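Local structure of nisin leader peptide-processing serine protease NisP (Lactococcus lactis subsp. lactis, 4MZD) at residues A[100-104]-A[143-149]. The protein is a subtilisin-like serine protease that processes the leader peptide of the lantibiotic nisin and cleaves near its own C-terminus. Sequence-based numbering, arbitrary orientation.
Sequences DSGIM and DKMGHGT
The backbone of Ser101 and Gly102 runs against both ends of segment 143-149, CA of Ser101 lying 4.6 Å from CA of Gly148 and CA of Gly102 4.4 Å from CA of Asp143. At the edge of its ring, His147 ND1 donates to the syn lone pair of Asp100 OD1 over 2.7 Å with an N-H...O angle of 179°; the anti lone pair accepts the backbone N-H of Ser101, a second donor on OD1. The carboxylate and imidazole planes, 20° apart, are nearly coplanar, with OD1 in the ring plane. This is the Asp-His pair of the charge relay of the subtilisin-like protease domain, predicted as Asp100, His147 and Ser353; strand 95-100 of the central sheet delivers the aspartate and the first turn of helix 147-156 the histidine, whose NE2 is hydrogen-bonded to Ser353 OG and to OXT of Arg488. Ser101 OG accepts from Gly148 N at 2.8 Å and donates to Asp143 OD1 at 2.7 Å. That oxygen also accepts from Met145 N, closing an Asx turn, and from Gly146 N, extending it to an Asx motif; these two approach from one side of the carboxylate plane and Ser101 OG from the other. Asp143 CG stands anti to the backbone N (chi1 -179°), which carries OD2 to Thr149, where both N and OG1 donate to it. Thr149 OG1 in turn accepts from Met104 N at 3.0 Å.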
loop_
_atom_site.group_PDB
_atom_site.type_symbol
_atom_site.label_atom_id
_atom_site.label_comp_id
_atom_site.label_asym_id
_atom_site.label_seq_id
_atom_site.Cartn_x
_atom_site.Cartn_y
_atom_site.Cartn_z
ATOM N N ASP A 100 -2.770 0.943 -8.192
ATOM C CA ASP A 100 -3.978 0.975 -7.380
ATOM C C ASP A 100 -5.190 1.189 -8.284
ATOM O O ASP A 100 -5.155 0.827 -9.462
ATOM C CB ASP A 100 -3.849 2.045 -6.281
ATOM C CG ASP A 100 -4.594 1.675 -5.015
ATOM O OD1 ASP A 100 -5.839 1.663 -5.064
ATOM O OD2 ASP A 100 -3.939 1.420 -3.981
ATOM N N SER A 101 -6.257 1.782 -7.757
ATOM C CA SER A 101 -7.484 1.903 -8.546
ATOM C C SER A 101 -7.548 3.141 -9.442
ATOM O O SER A 101 -8.614 3.453 -9.968
ATOM C CB SER A 101 -8.727 1.841 -7.651
ATOM O OG SER A 101 -8.854 3.000 -6.850
ATOM N N GLY A 102 -6.422 3.826 -9.635
ATOM C CA GLY A 102 -6.408 5.055 -10.404
ATOM C C GLY A 102 -6.419 6.261 -9.490
ATOM O O GLY A 102 -6.142 6.152 -8.295
ATOM N N ILE A 103 -6.734 7.429 -10.037
ATOM C CA ILE A 103 -6.765 8.628 -9.218
ATOM C C ILE A 103 -7.800 9.594 -9.762
ATOM O O ILE A 103 -8.135 9.552 -10.945
ATOM C CB ILE A 103 -5.369 9.312 -9.175
ATOM C CG1 ILE A 103 -5.206 10.215 -7.941
ATOM C CG2 ILE A 103 -5.092 10.076 -10.474
ATOM C CD1 ILE A 103 -3.791 10.728 -7.746
ATOM N N MET A 104 -8.310 10.446 -8.880
ATOM C CA MET A 104 -9.098 11.602 -9.276
ATOM C C MET A 104 -8.121 12.758 -9.463
ATOM O O MET A 104 -7.728 13.415 -8.488
ATOM C CB MET A 104 -10.121 11.942 -8.196
ATOM C CG MET A 104 -11.068 13.061 -8.602
ATOM S SD MET A 104 -11.822 13.959 -7.197
ATOM C CE MET A 104 -13.219 14.810 -8.012
ATOM N N ASP A 143 -10.326 7.075 -11.172
ATOM C CA ASP A 143 -10.590 6.244 -10.005
ATOM C C ASP A 143 -12.094 6.085 -9.811
ATOM O O ASP A 143 -12.781 7.031 -9.407
ATOM C CB ASP A 143 -9.957 6.903 -8.781
ATOM C CG ASP A 143 -10.138 6.105 -7.512
ATOM O OD1 ASP A 143 -10.600 4.941 -7.571
ATOM O OD2 ASP A 143 -9.799 6.651 -6.444
ATOM N N LYS A 144 -12.597 4.886 -10.095
ATOM C CA LYS A 144 -14.019 4.585 -9.943
ATOM C C LYS A 144 -14.374 4.146 -8.518
ATOM O O LYS A 144 -15.548 4.068 -8.162
ATOM C CB LYS A 144 -14.431 3.470 -10.913
ATOM C CG LYS A 144 -14.253 3.776 -12.396
ATOM C CD LYS A 144 -14.757 2.594 -13.230
ATOM C CE LYS A 144 -14.782 2.888 -14.730
ATOM N NZ LYS A 144 -13.508 2.535 -15.429
ATOM N N MET A 145 -13.360 3.831 -7.719
ATOM C CA MET A 145 -13.548 3.226 -6.403
ATOM C C MET A 145 -13.391 4.229 -5.265
ATOM O O MET A 145 -14.233 4.309 -4.366
ATOM C CB MET A 145 -12.545 2.082 -6.206
ATOM C CG MET A 145 -12.822 0.836 -7.034
ATOM S SD MET A 145 -11.657 -0.543 -6.759
ATOM C CE MET A 145 -11.200 -0.246 -5.067
ATOM N N GLY A 146 -12.290 4.973 -5.304
ATOM C CA GLY A 146 -11.915 5.875 -4.232
ATOM C C GLY A 146 -10.577 5.487 -3.635
ATOM O O GLY A 146 -9.810 6.339 -3.190
ATOM N N HIS A 147 -10.287 4.187 -3.645
ATOM C CA HIS A 147 -9.131 3.659 -2.945
ATOM C C HIS A 147 -7.821 4.298 -3.415
ATOM O O HIS A 147 -6.991 4.708 -2.605
ATOM C CB HIS A 147 -9.083 2.141 -3.113
ATOM C CG HIS A 147 -8.091 1.478 -2.222
ATOM N ND1 HIS A 147 -6.813 1.172 -2.632
ATOM C CD2 HIS A 147 -8.181 1.074 -0.934
ATOM C CE1 HIS A 147 -6.161 0.597 -1.639
ATOM N NE2 HIS A 147 -6.966 0.532 -0.595
ATOM N N GLY A 148 -7.632 4.384 -4.729
ATOM C CA GLY A 148 -6.399 4.931 -5.265
ATOM C C GLY A 148 -6.192 6.389 -4.902
ATOM O O GLY A 148 -5.064 6.839 -4.681
ATOM N N THR A 149 -7.281 7.144 -4.869
ATOM C CA THR A 149 -7.220 8.549 -4.488
ATOM C C THR A 149 -6.898 8.685 -2.998
ATOM O O THR A 149 -6.140 9.582 -2.584
ATOM C CB THR A 149 -8.540 9.260 -4.854
ATOM O OG1 THR A 149 -8.758 9.138 -6.266
ATOM C CG2 THR A 149 -8.514 10.737 -4.484
HETATM O O HOH W 1 -11.171 2.550 -10.488
HETATM O O HOH W 2 -3.622 6.301 -7.195
#